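Local coordinates for protein cytolethal distending toxin subunit B (PDB 2F1N) that nicks DNA as the endonuclease subunit of the tripartite cytolethal distending toxin, very probably damaging the DNA of intoxicated cells and arresting them at G2/M, at residues V18-L23 with A52-G57; I95-V100 with N108-S113. One frame throughout, in Å; residues are numbered along the deposited sequence.

Interaction 1: residues V18-L23 with A52-G57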
loop_
_atom_site.group_PDB
_atom_site.type_symbol
_atom_site.label_atom_id
_atom_site.label_comp_id
_atom_site.label_asym_id
_atom_site.label_seq_id
_atom_site.Cartn_x
_atom_site.Cartn_y
_atom_site.Cartn_z
ATOM N N VAL A 18 5.591 -7.437 3.600
ATOM C CA VAL A 18 4.492 -6.564 3.204
ATOM C C VAL A 18 3.986 -7.026 1.839
ATOM O O VAL A 18 4.593 -7.878 1.173
ATOM C CB VAL A 18 4.920 -5.068 3.163
ATOM C CG1 VAL A 18 5.568 -4.632 4.519
ATOM C CG2 VAL A 18 5.907 -4.816 2.046
ATOM N N ALA A 19 2.845 -6.497 1.423
ATOM C CA ALA A 19 2.318 -6.845 0.091
ATOM C C ALA A 19 1.348 -5.788 -0.397
ATOM O O ALA A 19 0.960 -4.882 0.339
ATOM C CB ALA A 19 1.570 -8.242 0.155
ATOM N N THR A 20 1.011 -5.858 -1.683
ATOM C CA THR A 20 0.044 -4.946 -2.249
ATOM C C THR A 20 -0.911 -5.747 -3.149
ATOM O O THR A 20 -0.473 -6.714 -3.809
ATOM C CB THR A 20 0.786 -3.842 -3.029
ATOM O OG1 THR A 20 -0.174 -2.989 -3.660
ATOM C CG2 THR A 20 1.607 -4.419 -4.206
ATOM N N TRP A 21 -2.199 -5.401 -3.112
ATOM C CA TRP A 21 -3.156 -6.050 -3.980
ATOM C C TRP A 21 -4.267 -5.099 -4.440
ATOM O O TRP A 21 -4.922 -4.449 -3.624
ATOM C CB TRP A 21 -3.765 -7.245 -3.196
ATOM C CG TRP A 21 -4.613 -8.153 -4.085
ATOM C CD1 TRP A 21 -4.440 -8.382 -5.422
ATOM C CD2 TRP A 21 -5.778 -8.897 -3.695
ATOM N NE1 TRP A 21 -5.420 -9.246 -5.890
ATOM C CE2 TRP A 21 -6.252 -9.570 -4.844
ATOM C CE3 TRP A 21 -6.467 -9.077 -2.478
ATOM C CZ2 TRP A 21 -7.376 -10.413 -4.811
ATOM C CZ3 TRP A 21 -7.577 -9.890 -2.439
ATOM C CH2 TRP A 21 -8.023 -10.564 -3.604
ATOM N N ASN A 22 -4.469 -4.997 -5.755
ATOM C CA ASN A 22 -5.612 -4.267 -6.262
ATOM C C ASN A 22 -6.701 -5.327 -6.426
ATOM O O ASN A 22 -6.593 -6.229 -7.271
ATOM C CB ASN A 22 -5.233 -3.638 -7.616
ATOM C CG ASN A 22 -6.390 -2.929 -8.313
ATOM O OD1 ASN A 22 -7.537 -3.224 -8.070
ATOM N ND2 ASN A 22 -6.070 -2.007 -9.214
ATOM N N LEU A 23 -7.706 -5.269 -5.571
ATOM C CA LEU A 23 -8.661 -6.361 -5.553
ATOM C C LEU A 23 -9.856 -6.106 -6.454
ATOM O O LEU A 23 -10.740 -6.984 -6.539
ATOM C CB LEU A 23 -9.029 -6.785 -4.133
ATOM C CG LEU A 23 -9.700 -5.872 -3.127
ATOM C CD1 LEU A 23 -11.203 -5.792 -3.456
ATOM C CD2 LEU A 23 -9.514 -6.377 -1.718
ATOM N N ALA A 52 -1.193 -3.358 1.495
ATOM C CA ALA A 52 -1.747 -2.194 0.837
ATOM C C ALA A 52 -2.798 -2.702 -0.139
ATOM O O ALA A 52 -2.560 -3.658 -0.899
ATOM C CB ALA A 52 -0.652 -1.397 0.078
ATOM N N VAL A 53 -3.939 -2.050 -0.128
ATOM C CA VAL A 53 -5.069 -2.468 -0.994
ATOM C C VAL A 53 -5.533 -1.295 -1.868
ATOM O O VAL A 53 -5.641 -0.125 -1.380
ATOM C CB VAL A 53 -6.265 -2.965 -0.116
ATOM C CG1 VAL A 53 -7.418 -3.578 -1.026
ATOM C CG2 VAL A 53 -5.798 -3.986 0.936
ATOM N N GLN A 54 -5.815 -1.601 -3.158
ATOM C CA GLN A 54 -6.435 -0.630 -4.068
ATOM C C GLN A 54 -7.778 -1.202 -4.598
ATOM O O GLN A 54 -7.996 -2.409 -4.495
ATOM C CB GLN A 54 -5.509 -0.272 -5.267
ATOM C CG GLN A 54 -4.086 0.184 -4.745
ATOM C CD GLN A 54 -3.198 -1.023 -4.500
ATOM O OE1 GLN A 54 -3.266 -2.020 -5.243
ATOM N NE2 GLN A 54 -2.404 -0.984 -3.397
ATOM N N GLU A 55 -8.651 -0.316 -5.080
ATOM C CA GLU A 55 -10.055 -0.683 -5.450
ATOM C C GLU A 55 -10.643 -1.541 -4.328
ATOM O O GLU A 55 -11.174 -2.641 -4.557
ATOM C CB GLU A 55 -10.077 -1.404 -6.803
ATOM C CG GLU A 55 -9.438 -0.531 -7.885
ATOM C CD GLU A 55 -9.592 -1.080 -9.303
ATOM O OE1 GLU A 55 -10.600 -1.784 -9.614
ATOM O OE2 GLU A 55 -8.718 -0.709 -10.103
ATOM N N ALA A 56 -10.586 -0.999 -3.108
ATOM C CA ALA A 56 -10.799 -1.813 -1.908
ATOM C C ALA A 56 -12.285 -2.096 -1.616
ATOM O O ALA A 56 -12.596 -2.944 -0.766
ATOM C CB ALA A 56 -10.130 -1.152 -0.664
ATOM N N GLY A 57 -13.207 -1.438 -2.324
ATOM C CA GLY A 57 -14.613 -1.713 -2.002
ATOM C C GLY A 57 -14.981 -1.127 -0.634
ATOM O O GLY A 57 -14.752 0.048 -0.370
#
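Asn22 and Glu55 meet across a parallel strand pair, where the chain turns a corner at Gln54 and Glu55. Asn22 CG is anti to its backbone N (chi1 175°), and the amide ND2 gives a hydrogen bond of 3.1 Å to Glu55 OE2. The acceptor lies almost in the amide plane, yet the donor comes to OE2 from above the carboxylate, the two planes being 66° apart. Glu55 reaches this position with its chain extended beyond CG.

Behind this pair the backbones are joined in parallel register. Ala52 N bonds Ala19 O at 2.9 Å, Trp21 N bonds Ala52 O at 2.8 Å, and Gln54 N to Trp21 O and Leu23 N to Gln54 O continue the series. Leu23 CG sits between its backbone N and carbonyl carbon (chi1 62°), a turn that lays CD2 3.6 Å from Val53 CG1 and CD1 3.3 Å from Glu55 O. Leu23 CB also lies over one face of the Trp21 indole, offset toward its rim; the indole NE1 bonds His254 O.

The grouping of Asn22, Glu55 and Asp185 is consistent with the active-site region of DNase I-like nucleases, to which this family belongs. Asn22 ND2 is shared between Glu55 OE2 and Asp185 OD2, while OD1 takes the backbone N-H of Gln24; held at both ends, the Asn22 amide has its orientation fixed.

Interaction 2: residues I95-V100 with N108-S113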
loop_
_atom_site.group_PDB
_atom_site.type_symbol
_atom_site.label_atom_id
_atom_site.label_comp_id
_atom_site.label_asym_id
_atom_site.label_seq_id
_atom_site.Cartn_x
_atom_site.Cartn_y
_atom_site.Cartn_z
ATOM N N ILE A 95 -7.375 -1.807 10.264
ATOM C CA ILE A 95 -7.567 -1.399 8.870
ATOM C C ILE A 95 -7.636 0.101 8.793
ATOM O O ILE A 95 -8.363 0.734 9.577
ATOM C CB ILE A 95 -8.921 -1.993 8.307
ATOM C CG1 ILE A 95 -8.928 -3.536 8.387
ATOM C CG2 ILE A 95 -9.089 -1.539 6.833
ATOM C CD1 ILE A 95 -10.312 -4.128 7.906
ATOM N N TYR A 96 -6.917 0.705 7.853
ATOM C CA TYR A 96 -7.029 2.166 7.657
ATOM C C TYR A 96 -7.668 2.288 6.303
ATOM O O TYR A 96 -7.124 1.823 5.264
ATOM C CB TYR A 96 -5.608 2.819 7.705
ATOM C CG TYR A 96 -5.077 2.580 9.075
ATOM C CD1 TYR A 96 -5.416 3.455 10.125
ATOM C CD2 TYR A 96 -4.384 1.390 9.382
ATOM C CE1 TYR A 96 -5.004 3.203 11.449
ATOM C CE2 TYR A 96 -4.006 1.110 10.702
ATOM C CZ TYR A 96 -4.313 2.021 11.721
ATOM O OH TYR A 96 -3.965 1.731 13.039
ATOM N N PHE A 97 -8.871 2.849 6.305
ATOM C CA PHE A 97 -9.712 2.775 5.101
ATOM C C PHE A 97 -10.083 4.152 4.613
ATOM O O PHE A 97 -10.557 4.964 5.413
ATOM C CB PHE A 97 -10.969 1.930 5.397
ATOM C CG PHE A 97 -11.615 1.374 4.149
ATOM C CD1 PHE A 97 -12.432 2.148 3.395
ATOM C CD2 PHE A 97 -11.352 0.045 3.743
ATOM C CE1 PHE A 97 -13.011 1.662 2.218
ATOM C CE2 PHE A 97 -11.944 -0.461 2.544
ATOM C CZ PHE A 97 -12.750 0.376 1.802
ATOM N N SER A 98 -9.942 4.395 3.305
ATOM C CA SER A 98 -10.370 5.682 2.741
ATOM C C SER A 98 -11.409 5.442 1.672
ATOM O O SER A 98 -11.073 4.897 0.632
ATOM C CB SER A 98 -9.229 6.449 2.085
ATOM O OG SER A 98 -8.274 6.755 3.064
ATOM N N ALA A 99 -12.646 5.824 1.951
ATOM C CA ALA A 99 -13.674 5.900 0.931
ATOM C C ALA A 99 -13.318 7.119 0.051
ATOM O O ALA A 99 -13.391 8.278 0.481
ATOM C CB ALA A 99 -15.023 6.063 1.586
ATOM N N VAL A 100 -12.875 6.853 -1.155
ATOM C CA VAL A 100 -12.448 7.902 -2.063
ATOM C C VAL A 100 -13.723 8.471 -2.657
ATOM O O VAL A 100 -13.959 9.675 -2.587
ATOM C CB VAL A 100 -11.499 7.338 -3.137
ATOM C CG1 VAL A 100 -11.296 8.331 -4.284
ATOM C CG2 VAL A 100 -10.141 6.972 -2.475
ATOM N N ASN A 108 -11.569 2.849 -3.865
ATOM C CA ASN A 108 -11.205 3.065 -2.446
ATOM C C ASN A 108 -9.842 2.486 -2.114
ATOM O O ASN A 108 -9.380 1.586 -2.766
ATOM C CB ASN A 108 -12.277 2.518 -1.518
ATOM C CG ASN A 108 -13.604 3.241 -1.695
ATOM O OD1 ASN A 108 -13.634 4.395 -2.073
ATOM N ND2 ASN A 108 -14.677 2.593 -1.311
ATOM N N LEU A 109 -9.215 3.026 -1.073
ATOM C CA LEU A 109 -7.874 2.584 -0.651
ATOM C C LEU A 109 -7.878 2.062 0.760
ATOM O O LEU A 109 -8.673 2.516 1.596
ATOM C CB LEU A 109 -6.893 3.761 -0.677
ATOM C CG LEU A 109 -6.569 4.310 -2.058
ATOM C CD1 LEU A 109 -5.942 5.706 -1.830
ATOM C CD2 LEU A 109 -5.698 3.392 -2.847
ATOM N N ALA A 110 -6.986 1.098 1.021
ATOM C CA ALA A 110 -6.788 0.639 2.420
ATOM C C ALA A 110 -5.372 0.181 2.705
ATOM O O ALA A 110 -4.632 -0.213 1.802
ATOM C CB ALA A 110 -7.800 -0.527 2.789
ATOM N N LEU A 111 -5.037 0.236 3.985
ATOM C CA LEU A 111 -3.874 -0.478 4.536
ATOM C C LEU A 111 -4.373 -1.341 5.682
ATOM O O LEU A 111 -5.167 -0.889 6.534
ATOM C CB LEU A 111 -2.865 0.539 5.024
ATOM C CG LEU A 111 -2.015 1.259 3.995
ATOM C CD1 LEU A 111 -1.495 2.586 4.616
ATOM C CD2 LEU A 111 -0.819 0.338 3.643
ATOM N N VAL A 112 -3.892 -2.577 5.736
ATOM C CA VAL A 112 -4.217 -3.486 6.820
ATOM C C VAL A 112 -2.900 -3.801 7.538
ATOM O O VAL A 112 -1.881 -4.084 6.868
ATOM C CB VAL A 112 -4.789 -4.796 6.276
ATOM C CG1 VAL A 112 -5.391 -5.647 7.435
ATOM C CG2 VAL A 112 -5.875 -4.477 5.208
ATOM N N SER A 113 -2.922 -3.713 8.850
ATOM C CA SER A 113 -1.675 -3.942 9.607
ATOM C C SER A 113 -1.876 -4.739 10.868
ATOM O O SER A 113 -2.841 -4.544 11.570
ATOM C CB SER A 113 -1.009 -2.630 10.001
ATOM O OG SER A 113 -1.959 -1.642 10.204
#
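Asn108 and Val100 meet where the hairpin opens into its connecting loop: Val100 N gives a hydrogen bond to Asn108 OD1 at 2.7 Å, with the donor 38° out of the amide plane. Asn108 ND2 is satisfied separately by Gly57 O, so the amide bridges the Val100 backbone and Gly57 just past the strand ends.

Two antiparallel hydrogen-bonded pairs follow. Ser98 N and Leu109 O stand 2.8 Å apart, with Leu109 N returning to Ser98 O at 3.1 Å; Tyr96 and Leu111 exchange N-H and O in the same way, Tyr96 N reaching Leu111 O at 2.7 Å. Leu109 O also lies 4.0 Å above the centre of the Phe97 ring, whose CD2 touches Ala110 CB at 3.7 Å. Ser113 OG, weakly bonded to Arg115 O, approaches the Tyr96 ring in plane at its CE2 edge, while the Tyr96 hydroxyl bonds Glu79 and the backbone N of Ala117.

Ile95, Phe97 and Val112 pack on Trp34 of helix 31-42, whereas Tyr96, Ser98 and Leu111 face strand 133-138 of the second sheet. Backbone bonds of Ile95 and Phe97 to Leu80 and Arg78, and of Ala110 and Val112 to Val53 and Leu51, set the hairpin between strands 78-83 and 50-56, within the sandwich of the DNase I-like fold.

From the N terminus, strand 18-25 leads through helix 31-42 into strand 50-56, and interaction 1 closes this beta-alpha-beta unit by pairing the two strands in parallel. The chain then passes strands 64-65 and 78-83 before interaction 2 closes the hairpin of strands 92-98 and 109-113. The two contacts follow in series, neither nested nor crossing, yet they adjoin in space because strand 109-113 returns to lie beside strand 50-56. Val53 N and Ala110 O, 2.8 Å apart, probably form a hydrogen bond across that seam, and Ala56 CB packs on Phe97 CE2. One continuous sheet therefore runs from 18-25 through 50-56 and 109-113 to 92-98.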